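Salicylic acid-binding protein 2 (Nicotiana tabacum, PDB 1XKL) hydrolyses methyl salicylate to salicylic acid and methanol, releasing the active plant hormone for systemic acquired resistance. Local coordinates at residues W18-L23 against V34-L39; P25-A30 against A250-I255; E64-L69 against E73-V78; K234-D237 against C243-Q246. One frame throughout, in Å; residues are numbered along the deposited sequence.

Contact 1: residues W18-L23 against V34-L39; sequences WSWYKL and VTALDL
W20 meets A36 in the one direct apolar contact between W18-L23, in the loop after strand 6-10, the first of the alpha/beta-hydrolase sheet, and V34-L39, which runs off the end of edge strand 33-36. The methyl CB of A36 lies 4.0 Å from CD1 of W20, on the pyrrole side of the indole, and 4.1 Å from W20 CB; it approaches the ring obliquely. W20 carries its CG anti to the carbonyl carbon (chi1 -54°), and the indole turned this way brings CD1 and NE1 round to the strand end. The hydroxyl of S19 sits over one face of the same indole, near its rim. The W20 side chain lies about 8 Å from that of the nucleophile S81, close to the active site but not part of it.

The polar links run through two waters. One accepts the backbone N-H of W18, with its oxygen 2.9 Å from W18 N, and donates to OD2 of D38 at 2.8 Å. The other donates to the carbonyl O of L37 at 2.7 Å and takes a weak bond from the indole NE1 of W20, 3.1 Å away.

D38 has further partners. Its OD2 also accepts the N-H of G17, while OD1 takes that of T44, which should restrict its rotation.

With one alanine methyl against an indole and a water bridging each polar pair, the loop and strand end are joined mainly by bridged hydrogen bonds; the partly exposed carboxylate of D38, met by backbone N-H groups and a water, would probably stay ionised.

Contact 2: residues P25-A30 against A250-I255; sequences PLLEAA and ASLLEI
The ends of L27 and L253 pass one another running opposite ways, their CD2 methyls 3.8 Å apart, joining helix 23-29 to the C-terminal helix 245-258. The isopropyl end of L253 straddles A30: both branches reach the alanine methyl, with CD2 3.9 Å from A30 CB and CD1 equally near. L27 uses the same CD2 a second time, against CB of L252 at 4.3 Å, so this methyl sits between two successive residues of the opposing helix.

Both leucines hold CG anti to the carbonyl carbon (chi1 -67° in L27, -62° in L253), and L27, whose CB does not itself face the partner, thereby swings its end across. A30 is the first residue past helix 23-29, tied back by weak bonds from its N-H to the carbonyls of L26 and L27. L253 also belongs to the salicylate-binding residues, as does H257 one turn further on.

Beyond this layer, L27 packs down on V34 of strand 33-36 and also on C249. L252 reaches V78 of strand 75-80 and V102 of strand 98-104. The two helices thus lie side by side on one face of the central parallel sheet.

Contact 3: residues E64-L69 against E73-V78; sequences ELMESL and EKVILV
L69 and the selenomethionine M66 pack against V75 and L77 where helix 55-67 ends and the chain loops back into strand 75-80, the second half of the beta-alpha-beta crossover from strand 33-36 through helix 55-67 to strand 75-80 in the alpha/beta-hydrolase fold; the strand leads on to the nucleophile elbow at S81.

The two branches of L69 go to different partners. L69 CD1 presses on CG1 of V75 at 3.5 Å, while L69 CD2 lies 3.4 Å from OE1 of E73. E73 gets there with CG anti to its own N (chi1 168°) and the chain extended beyond, running nearly perpendicular to the L69 side chain. The carboxylate is engaged by others: OE1 accepts from H6 ND1 and OE2 bonds S70 OG, which together hold it beside the leucine methyl. The carbonyl O of E73, buried here, finds no partner in the model.

M66 takes a folded path. CG stands anti to the carbonyl carbon, then the chain bends at chi2 (-62°) and again at chi3 (-70°), which tucks the selenium in over the strand. SE of M66 lies 4.4 Å from CD2 of L77. M66 also touches I98 of strand 98-104, so the helix end lies over two adjacent strands. V75 splits its methyls between the two helix-side partners: CG1 goes to L69, and CG2, set between its own N and carbonyl carbon, stands 4.2 Å from the selenium of M66.

Contact 4: residues K234-D237 against C243-Q246; sequences KGAD and CEPQ
A236 and C243 are the nearest backbone points, their CA atoms 6.4 Å apart, as K234-D237 leaves strand 229-233 and C243-Q246 links the short helix 240-243 to the long helix 245-258. G235 adopts a positive phi (82°), a conformation glycine reaches easily. E244 breaks from helical angles after the first helix and stands at the N-cap position of the second, so the chain kinks between them and turns its C243 and E244 side chains toward the loop.

The methyl of A236 is shared between these two side chains. A236 CB lies 3.9 Å from CG of E244 and 4.0 Å from SG of C243. E244 sets CG anti to its carbonyl carbon and bends at chi2 (-70°), with its OE1 ending 4.1 Å from the carbonyl O of G235. The backbone N-H of D237 points at the sulfur of C243, 3.6 Å from N to SG, at most a weak and doubtful bond, since the sulfur is modelled too close to a neighbour.

D237 directs its carboxylate mainly elsewhere. Next in the chain is H238, which with D210 forms the charge relay serving the nucleophile S81.

The packing across the turn thus rests on the A236 methyl against the E244 methylene, with the sulfur a less certain addition, while the N-H of L163 at OD2, and more weakly that of M239 at OD1, position the D237 carboxylate, about 5 Å from the H238 side chain.

Overall arrangement
Contact 3 is the most buried of the four and joins helix 55-67 to the middle of the parallel sheet by hydrocarbon and selenium packing, with one glutamate carboxylate lying against a leucine. Contacts 1, 2 and 4 are partly buried: contact 1 relies on waters at a sheet edge, contact 2 is purely apolar, and contact 4 sets a methyl against a glutamate chain close to the charge relay. Helix 245-258 serves both contacts 2 and 4, and L26 of contact 2 packs on P245 of contact 4. Contact 1 touches all the others: V34 meets L27, W20 meets V78 and L23 meets P245. Contacts 3 and 4 do not touch, their nearest atoms being about 10 Å apart.

Contact 1: residues W18-L23 against V34-L39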
loop_
_atom_site.group_PDB
_atom_site.type_symbol
_atom_site.label_atom_id
_atom_site.label_comp_id
_atom_site.label_asym_id
_atom_site.label_seq_id
_atom_site.Cartn_x
_atom_site.Cartn_y
_atom_site.Cartn_z
ATOM N N TRP A 18 -13.450 8.677 -24.626
ATOM C CA TRP A 18 -12.107 8.619 -25.172
ATOM C C TRP A 18 -11.948 7.625 -26.325
ATOM O O TRP A 18 -11.122 7.837 -27.212
ATOM C CB TRP A 18 -11.109 8.255 -24.079
ATOM C CG TRP A 18 -11.370 6.934 -23.424
ATOM C CD1 TRP A 18 -12.071 6.713 -22.270
ATOM C CD2 TRP A 18 -10.887 5.655 -23.850
ATOM N NE1 TRP A 18 -12.044 5.374 -21.946
ATOM C CE2 TRP A 18 -11.324 4.703 -22.898
ATOM C CE3 TRP A 18 -10.125 5.219 -24.940
ATOM C CZ2 TRP A 18 -11.021 3.343 -23.004
ATOM C CZ3 TRP A 18 -9.823 3.866 -25.050
ATOM C CH2 TRP A 18 -10.270 2.942 -24.082
ATOM N N SER A 19 -12.730 6.544 -26.319
ATOM C CA SER A 19 -12.598 5.542 -27.364
ATOM C C SER A 19 -12.857 6.085 -28.766
ATOM O O SER A 19 -12.367 5.534 -29.752
ATOM C CB SER A 19 -13.495 4.316 -27.083
ATOM O OG SER A 19 -14.864 4.645 -26.905
ATOM N N TRP A 20 -13.600 7.180 -28.852
ATOM C CA TRP A 20 -13.917 7.788 -30.139
ATOM C C TRP A 20 -12.907 8.846 -30.569
ATOM O O TRP A 20 -13.164 9.596 -31.513
ATOM C CB TRP A 20 -15.297 8.443 -30.076
ATOM C CG TRP A 20 -16.390 7.532 -29.615
ATOM C CD1 TRP A 20 -16.950 7.469 -28.361
ATOM C CD2 TRP A 20 -17.080 6.565 -30.411
ATOM N NE1 TRP A 20 -17.951 6.522 -28.338
ATOM C CE2 TRP A 20 -18.050 5.954 -29.582
ATOM C CE3 TRP A 20 -16.973 6.155 -31.746
ATOM C CZ2 TRP A 20 -18.911 4.955 -30.050
ATOM C CZ3 TRP A 20 -17.829 5.158 -32.212
ATOM C CH2 TRP A 20 -18.786 4.571 -31.362
ATOM N N TYR A 21 -11.751 8.908 -29.912
ATOM C CA TYR A 21 -10.786 9.959 -30.253
ATOM C C TYR A 21 -10.289 9.987 -31.700
ATOM O O TYR A 21 -9.971 11.059 -32.219
ATOM C CB TYR A 21 -9.597 9.940 -29.278
ATOM C CG TYR A 21 -8.515 8.934 -29.587
ATOM C CD1 TYR A 21 -7.281 9.340 -30.098
ATOM C CD2 TYR A 21 -8.711 7.579 -29.340
ATOM C CE1 TYR A 21 -6.263 8.420 -30.354
ATOM C CE2 TYR A 21 -7.704 6.650 -29.594
ATOM C CZ TYR A 21 -6.482 7.080 -30.098
ATOM O OH TYR A 21 -5.490 6.152 -30.322
ATOM N N LYS A 22 -10.219 8.830 -32.352
ATOM C CA LYS A 22 -9.773 8.782 -33.749
ATOM C C LYS A 22 -10.911 9.113 -34.707
ATOM O O LYS A 22 -10.687 9.687 -35.774
ATOM C CB LYS A 22 -9.215 7.400 -34.096
ATOM C CG LYS A 22 -7.843 7.112 -33.537
ATOM C CD LYS A 22 -7.461 5.671 -33.793
ATOM C CE LYS A 22 -5.984 5.438 -33.546
ATOM N NZ LYS A 22 -5.648 3.989 -33.620
ATOM N N LEU A 23 -12.133 8.743 -34.336
ATOM C CA LEU A 23 -13.289 9.013 -35.190
ATOM C C LEU A 23 -13.771 10.456 -35.122
ATOM O O LEU A 23 -14.087 11.055 -36.149
ATOM C CB LEU A 23 -14.460 8.092 -34.831
ATOM C CG LEU A 23 -15.689 8.253 -35.734
ATOM C CD1 LEU A 23 -15.308 7.832 -37.152
ATOM C CD2 LEU A 23 -16.860 7.392 -35.232
ATOM N N VAL A 34 -19.910 16.754 -33.085
ATOM C CA VAL A 34 -19.770 15.456 -32.443
ATOM C C VAL A 34 -19.732 15.548 -30.924
ATOM O O VAL A 34 -19.084 16.432 -30.361
ATOM C CB VAL A 34 -18.471 14.757 -32.913
ATOM C CG1 VAL A 34 -18.261 13.439 -32.169
ATOM C CG2 VAL A 34 -18.529 14.522 -34.410
ATOM N N THR A 35 -20.434 14.633 -30.261
ATOM C CA THR A 35 -20.427 14.589 -28.804
ATOM C C THR A 35 -20.051 13.170 -28.386
ATOM O O THR A 35 -20.827 12.237 -28.586
ATOM C CB THR A 35 -21.810 14.933 -28.196
ATOM O OG1 THR A 35 -22.193 16.264 -28.566
ATOM C CG2 THR A 35 -21.752 14.842 -26.677
ATOM N N ALA A 36 -18.847 12.998 -27.845
ATOM C CA ALA A 36 -18.399 11.688 -27.378
ATOM C C ALA A 36 -18.519 11.748 -25.867
ATOM O O ALA A 36 -17.535 11.959 -25.164
ATOM C CB ALA A 36 -16.951 11.440 -27.777
ATOM N N LEU A 37 -19.730 11.561 -25.364
ATOM C CA LEU A 37 -19.932 11.645 -23.932
ATOM C C LEU A 37 -19.436 10.445 -23.144
ATOM O O LEU A 37 -19.066 9.404 -23.695
ATOM C CB LEU A 37 -21.410 11.890 -23.619
ATOM C CG LEU A 37 -22.348 10.686 -23.700
ATOM C CD1 LEU A 37 -23.756 11.128 -23.326
ATOM C CD2 LEU A 37 -22.326 10.103 -25.090
ATOM N N ASP A 38 -19.410 10.624 -21.833
ATOM C CA ASP A 38 -18.998 9.584 -20.913
ATOM C C ASP A 38 -20.284 9.154 -20.231
ATOM O O ASP A 38 -21.022 10.000 -19.731
ATOM C CB ASP A 38 -18.058 10.147 -19.845
ATOM C CG ASP A 38 -16.594 10.087 -20.237
ATOM O OD1 ASP A 38 -15.793 10.758 -19.550
ATOM O OD2 ASP A 38 -16.230 9.374 -21.197
ATOM N N LEU A 39 -20.577 7.861 -20.223
ATOM C CA LEU A 39 -21.777 7.409 -19.536
ATOM C C LEU A 39 -21.429 7.440 -18.049
ATOM O O LEU A 39 -20.312 7.816 -17.679
ATOM C CB LEU A 39 -22.163 5.995 -19.987
ATOM C CG LEU A 39 -22.709 5.906 -21.412
ATOM C CD1 LEU A 39 -22.940 4.456 -21.805
ATOM C CD2 LEU A 39 -23.998 6.688 -21.504
HETATM O O HOH W 1 -13.471 9.493 -21.808
HETATM O O HOH W 2 -19.212 7.885 -25.894
#

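Contact 2: residues P25-A30 against A250-I255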
loop_
_atom_site.group_PDB
_atom_site.type_symbol
_atom_site.label_atom_id
_atom_site.label_comp_id
_atom_site.label_asym_id
_atom_site.label_seq_id
_atom_site.Cartn_x
_atom_site.Cartn_y
_atom_site.Cartn_z
ATOM N N PRO A 25 -12.456 13.544 -34.821
ATOM C CA PRO A 25 -11.864 14.529 -35.735
ATOM C C PRO A 25 -12.366 14.346 -37.170
ATOM O O PRO A 25 -12.594 15.320 -37.889
ATOM C CB PRO A 25 -10.365 14.245 -35.639
ATOM C CG PRO A 25 -10.206 13.648 -34.289
ATOM C CD PRO A 25 -11.406 12.764 -34.144
ATOM N N LEU A 26 -12.528 13.094 -37.582
ATOM C CA LEU A 26 -12.995 12.789 -38.937
ATOM C C LEU A 26 -14.378 13.337 -39.220
ATOM O O LEU A 26 -14.621 13.905 -40.281
ATOM C CB LEU A 26 -12.991 11.281 -39.164
ATOM C CG LEU A 26 -11.705 10.645 -39.678
ATOM C CD1 LEU A 26 -10.485 11.477 -39.332
ATOM C CD2 LEU A 26 -11.618 9.236 -39.129
ATOM N N LEU A 27 -15.288 13.148 -38.273
ATOM C CA LEU A 27 -16.646 13.631 -38.427
ATOM C C LEU A 27 -16.682 15.155 -38.411
ATOM O O LEU A 27 -17.424 15.774 -39.177
ATOM C CB LEU A 27 -17.533 13.071 -37.313
ATOM C CG LEU A 27 -17.766 11.553 -37.344
ATOM C CD1 LEU A 27 -18.572 11.134 -36.123
ATOM C CD2 LEU A 27 -18.502 11.175 -38.627
ATOM N N GLU A 28 -15.879 15.762 -37.546
ATOM C CA GLU A 28 -15.836 17.217 -37.457
ATOM C C GLU A 28 -15.207 17.782 -38.723
ATOM O O GLU A 28 -15.607 18.839 -39.205
ATOM C CB GLU A 28 -15.035 17.651 -36.225
ATOM C CG GLU A 28 -15.541 17.026 -34.929
ATOM C CD GLU A 28 -14.925 17.639 -33.683
ATOM O OE1 GLU A 28 -13.687 17.802 -33.646
ATOM O OE2 GLU A 28 -15.683 17.943 -32.735
ATOM N N ALA A 29 -14.222 17.077 -39.265
ATOM C CA ALA A 29 -13.579 17.532 -40.489
ATOM C C ALA A 29 -14.624 17.611 -41.596
ATOM O O ALA A 29 -14.526 18.445 -42.495
ATOM C CB ALA A 29 -12.465 16.579 -40.883
ATOM N N ALA A 30 -15.636 16.751 -41.515
ATOM C CA ALA A 30 -16.701 16.723 -42.516
ATOM C C ALA A 30 -17.720 17.835 -42.285
ATOM O O ALA A 30 -18.713 17.940 -43.010
ATOM C CB ALA A 30 -17.395 15.358 -42.503
ATOM N N ALA A 250 -16.733 7.033 -43.098
ATOM C CA ALA A 250 -17.401 7.072 -44.394
ATOM C C ALA A 250 -18.800 6.459 -44.287
ATOM O O ALA A 250 -19.757 6.983 -44.855
ATOM C CB ALA A 250 -16.567 6.336 -45.439
ATOM N N SER A 251 -18.916 5.365 -43.540
ATOM C CA SER A 251 -20.204 4.705 -43.357
ATOM C C SER A 251 -21.174 5.626 -42.622
ATOM O O SER A 251 -22.343 5.733 -42.996
ATOM C CB SER A 251 -20.024 3.401 -42.572
ATOM O OG SER A 251 -19.150 2.516 -43.250
ATOM N N LEU A 252 -20.698 6.296 -41.575
ATOM C CA LEU A 252 -21.559 7.206 -40.826
ATOM C C LEU A 252 -21.987 8.405 -41.659
ATOM O O LEU A 252 -23.135 8.844 -41.580
ATOM C CB LEU A 252 -20.861 7.691 -39.552
ATOM C CG LEU A 252 -20.648 6.611 -38.487
ATOM C CD1 LEU A 252 -19.948 7.207 -37.262
ATOM C CD2 LEU A 252 -22.000 6.016 -38.095
ATOM N N LEU A 253 -21.072 8.949 -42.456
ATOM C CA LEU A 253 -21.427 10.100 -43.282
ATOM C C LEU A 253 -22.472 9.684 -44.308
ATOM O O LEU A 253 -23.350 10.466 -44.670
ATOM C CB LEU A 253 -20.185 10.667 -43.981
ATOM C CG LEU A 253 -19.090 11.209 -43.053
ATOM C CD1 LEU A 253 -17.974 11.800 -43.891
ATOM C CD2 LEU A 253 -19.662 12.265 -42.111
ATOM N N GLU A 254 -22.384 8.440 -44.760
ATOM C CA GLU A 254 -23.337 7.923 -45.733
ATOM C C GLU A 254 -24.729 7.819 -45.127
ATOM O O GLU A 254 -25.709 8.245 -45.731
ATOM C CB GLU A 254 -22.893 6.548 -46.216
ATOM C CG GLU A 254 -23.802 5.929 -47.254
ATOM C CD GLU A 254 -23.234 4.637 -47.781
ATOM O OE1 GLU A 254 -23.746 3.558 -47.402
ATOM O OE2 GLU A 254 -22.261 4.697 -48.560
ATOM N N ILE A 255 -24.829 7.250 -43.933
ATOM C CA ILE A 255 -26.142 7.121 -43.328
ATOM C C ILE A 255 -26.660 8.510 -42.965
ATOM O O ILE A 255 -27.856 8.778 -43.053
ATOM C CB ILE A 255 -26.118 6.189 -42.078
ATOM C CG1 ILE A 255 -25.649 6.947 -40.854
ATOM C CG2 ILE A 255 -25.217 4.989 -42.323
ATOM C CD1 ILE A 255 -26.766 7.194 -39.893
#

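Contact 3: residues E64-L69 against E73-V78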
loop_
_atom_site.group_PDB
_atom_site.type_symbol
_atom_site.label_atom_id
_atom_site.label_comp_id
_atom_site.label_asym_id
_atom_site.label_seq_id
_atom_site.Cartn_x
_atom_site.Cartn_y
_atom_site.Cartn_z
ATOM N N GLU A 64 -29.578 13.163 -20.239
ATOM C CA GLU A 64 -29.407 14.592 -19.965
ATOM C C GLU A 64 -29.070 15.368 -21.233
ATOM O O GLU A 64 -29.532 16.492 -21.430
ATOM C CB GLU A 64 -28.316 14.791 -18.912
ATOM C CG GLU A 64 -28.700 14.237 -17.546
ATOM C CD GLU A 64 -27.533 14.182 -16.574
ATOM O OE1 GLU A 64 -27.781 13.962 -15.368
ATOM O OE2 GLU A 64 -26.377 14.356 -17.010
ATOM N N LEU A 65 -28.261 14.759 -22.091
ATOM C CA LEU A 65 -27.867 15.381 -23.348
ATOM C C LEU A 65 -29.067 15.492 -24.278
ATOM O O LEU A 65 -29.289 16.531 -24.904
ATOM C CB LEU A 65 -26.768 14.553 -24.014
ATOM C CG LEU A 65 -26.387 14.874 -25.458
ATOM C CD1 LEU A 65 -25.962 16.326 -25.588
ATOM C CD2 LEU A 65 -25.265 13.947 -25.893
HETATM N N MSE A 66 -29.844 14.418 -24.373
HETATM C CA MSE A 66 -31.016 14.417 -25.240
HETATM C C MSE A 66 -32.034 15.453 -24.797
HETATM O O MSE A 66 -32.718 16.053 -25.629
HETATM C CB MSE A 66 -31.661 13.029 -25.254
HETATM C CG MSE A 66 -30.778 11.937 -25.838
HETATM SE SE MSE A 66 -30.320 12.254 -27.707
HETATM C CE MSE A 66 -32.069 11.931 -28.477
ATOM N N GLU A 67 -32.127 15.660 -23.484
ATOM C CA GLU A 67 -33.060 16.627 -22.909
ATOM C C GLU A 67 -32.719 18.062 -23.280
ATOM O O GLU A 67 -33.597 18.922 -23.307
ATOM C CB GLU A 67 -33.090 16.505 -21.380
ATOM C CG GLU A 67 -34.299 15.768 -20.845
ATOM C CD GLU A 67 -34.393 15.785 -19.329
ATOM O OE1 GLU A 67 -33.395 15.431 -18.656
ATOM O OE2 GLU A 67 -35.475 16.143 -18.802
ATOM N N SER A 68 -31.447 18.318 -23.558
ATOM C CA SER A 68 -31.011 19.658 -23.910
ATOM C C SER A 68 -31.095 19.942 -25.401
ATOM O O SER A 68 -30.753 21.039 -25.849
ATOM C CB SER A 68 -29.588 19.893 -23.412
ATOM O OG SER A 68 -29.572 19.940 -21.995
ATOM N N LEU A 69 -31.548 18.957 -26.173
ATOM C CA LEU A 69 -31.694 19.141 -27.613
ATOM C C LEU A 69 -32.929 19.986 -27.863
ATOM O O LEU A 69 -33.969 19.807 -27.225
ATOM C CB LEU A 69 -31.832 17.801 -28.331
ATOM C CG LEU A 69 -30.594 16.913 -28.298
ATOM C CD1 LEU A 69 -30.895 15.604 -29.002
ATOM C CD2 LEU A 69 -29.430 17.629 -28.964
ATOM N N GLU A 73 -33.575 20.400 -33.408
ATOM C CA GLU A 73 -32.212 19.941 -33.594
ATOM C C GLU A 73 -32.181 18.430 -33.388
ATOM O O GLU A 73 -32.204 17.953 -32.255
ATOM C CB GLU A 73 -31.295 20.610 -32.574
ATOM C CG GLU A 73 -29.924 19.983 -32.500
ATOM C CD GLU A 73 -29.174 20.354 -31.239
ATOM O OE1 GLU A 73 -28.039 19.859 -31.070
ATOM O OE2 GLU A 73 -29.715 21.131 -30.421
ATOM N N LYS A 74 -32.135 17.680 -34.481
ATOM C CA LYS A 74 -32.108 16.229 -34.400
ATOM C C LYS A 74 -30.670 15.719 -34.405
ATOM O O LYS A 74 -29.750 16.439 -34.790
ATOM C CB LYS A 74 -32.902 15.639 -35.569
ATOM C CG LYS A 74 -34.345 16.140 -35.621
ATOM C CD LYS A 74 -35.081 15.660 -36.861
ATOM C CE LYS A 74 -35.283 14.148 -36.846
ATOM N NZ LYS A 74 -35.974 13.673 -38.092
ATOM N N VAL A 75 -30.469 14.481 -33.965
ATOM C CA VAL A 75 -29.126 13.921 -33.928
ATOM C C VAL A 75 -29.065 12.523 -34.520
ATOM O O VAL A 75 -30.084 11.924 -34.854
ATOM C CB VAL A 75 -28.583 13.834 -32.481
ATOM C CG1 VAL A 75 -28.741 15.163 -31.776
ATOM C CG2 VAL A 75 -29.300 12.726 -31.723
ATOM N N ILE A 76 -27.845 12.017 -34.651
ATOM C CA ILE A 76 -27.601 10.682 -35.159
ATOM C C ILE A 76 -26.897 9.959 -34.022
ATOM O O ILE A 76 -25.783 10.332 -33.629
ATOM C CB ILE A 76 -26.676 10.708 -36.394
ATOM C CG1 ILE A 76 -27.338 11.510 -37.515
ATOM C CG2 ILE A 76 -26.377 9.289 -36.860
ATOM C CD1 ILE A 76 -26.401 11.890 -38.635
ATOM N N LEU A 77 -27.560 8.941 -33.479
ATOM C CA LEU A 77 -27.003 8.169 -32.372
ATOM C C LEU A 77 -26.144 7.024 -32.876
ATOM O O LEU A 77 -26.536 6.283 -33.783
ATOM C CB LEU A 77 -28.125 7.607 -31.488
ATOM C CG LEU A 77 -28.832 8.581 -30.545
ATOM C CD1 LEU A 77 -29.985 7.890 -29.840
ATOM C CD2 LEU A 77 -27.820 9.081 -29.517
ATOM N N VAL A 78 -24.960 6.889 -32.299
ATOM C CA VAL A 78 -24.069 5.810 -32.677
ATOM C C VAL A 78 -23.678 5.097 -31.388
ATOM O O VAL A 78 -23.009 5.666 -30.524
ATOM C CB VAL A 78 -22.825 6.344 -33.422
ATOM C CG1 VAL A 78 -21.933 5.182 -33.866
ATOM C CG2 VAL A 78 -23.276 7.147 -34.645
#

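Contact 4: residues K234-D237 against C243-Q246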
loop_
_atom_site.group_PDB
_atom_site.type_symbol
_atom_site.label_atom_id
_atom_site.label_comp_id
_atom_site.label_asym_id
_atom_site.label_seq_id
_atom_site.Cartn_x
_atom_site.Cartn_y
_atom_site.Cartn_z
ATOM N N LYS A 234 -15.404 -4.892 -43.324
ATOM C CA LYS A 234 -14.506 -6.039 -43.456
ATOM C C LYS A 234 -13.132 -5.791 -42.855
ATOM O O LYS A 234 -12.551 -4.727 -43.045
ATOM C CB LYS A 234 -14.331 -6.403 -44.938
ATOM C CG LYS A 234 -15.092 -7.637 -45.399
ATOM C CD LYS A 234 -14.550 -8.897 -44.746
ATOM C CE LYS A 234 -15.242 -10.157 -45.278
ATOM N NZ LYS A 234 -14.699 -11.395 -44.622
ATOM N N GLY A 235 -12.620 -6.785 -42.138
ATOM C CA GLY A 235 -11.300 -6.679 -41.543
ATOM C C GLY A 235 -11.206 -5.940 -40.220
ATOM O O GLY A 235 -10.112 -5.741 -39.697
ATOM N N ALA A 236 -12.345 -5.542 -39.669
ATOM C CA ALA A 236 -12.355 -4.817 -38.405
ATOM C C ALA A 236 -12.691 -5.702 -37.212
ATOM O O ALA A 236 -13.564 -6.577 -37.289
ATOM C CB ALA A 236 -13.344 -3.665 -38.480
ATOM N N ASP A 237 -11.980 -5.472 -36.110
ATOM C CA ASP A 237 -12.235 -6.211 -34.890
ATOM C C ASP A 237 -13.324 -5.462 -34.138
ATOM O O ASP A 237 -13.962 -4.573 -34.700
ATOM C CB ASP A 237 -10.968 -6.333 -34.024
ATOM C CG ASP A 237 -10.324 -4.976 -33.692
ATOM O OD1 ASP A 237 -10.974 -3.919 -33.835
ATOM O OD2 ASP A 237 -9.164 -4.992 -33.263
ATOM N N CYS A 243 -9.349 0.571 -35.194
ATOM C CA CYS A 243 -8.612 -0.085 -36.274
ATOM C C CYS A 243 -9.026 0.370 -37.679
ATOM O O CYS A 243 -8.243 0.262 -38.622
ATOM C CB CYS A 243 -8.737 -1.607 -36.169
ATOM S SG CYS A 243 -10.430 -2.219 -36.225
ATOM N N GLU A 244 -10.246 0.879 -37.824
ATOM C CA GLU A 244 -10.721 1.341 -39.130
ATOM C C GLU A 244 -11.564 2.612 -39.020
ATOM O O GLU A 244 -12.687 2.662 -39.519
ATOM C CB GLU A 244 -11.553 0.243 -39.801
ATOM C CG GLU A 244 -10.833 -1.090 -39.968
ATOM C CD GLU A 244 -9.718 -1.039 -40.995
ATOM O OE1 GLU A 244 -9.003 -2.055 -41.145
ATOM O OE2 GLU A 244 -9.556 0.012 -41.655
ATOM N N PRO A 245 -11.027 3.668 -38.382
ATOM C CA PRO A 245 -11.760 4.928 -38.219
ATOM C C PRO A 245 -12.247 5.606 -39.496
ATOM O O PRO A 245 -13.343 6.167 -39.514
ATOM C CB PRO A 245 -10.779 5.801 -37.439
ATOM C CG PRO A 245 -9.452 5.293 -37.879
ATOM C CD PRO A 245 -9.661 3.796 -37.843
ATOM N N GLN A 246 -11.442 5.569 -40.555
ATOM C CA GLN A 246 -11.848 6.204 -41.801
ATOM C C GLN A 246 -12.972 5.410 -42.474
ATOM O O GLN A 246 -13.889 6.001 -43.044
ATOM C CB GLN A 246 -10.640 6.367 -42.739
ATOM C CG GLN A 246 -9.430 7.010 -42.054
ATOM C CD GLN A 246 -8.227 7.175 -42.966
ATOM O OE1 GLN A 246 -8.144 8.135 -43.733
ATOM N NE2 GLN A 246 -7.293 6.230 -42.892
#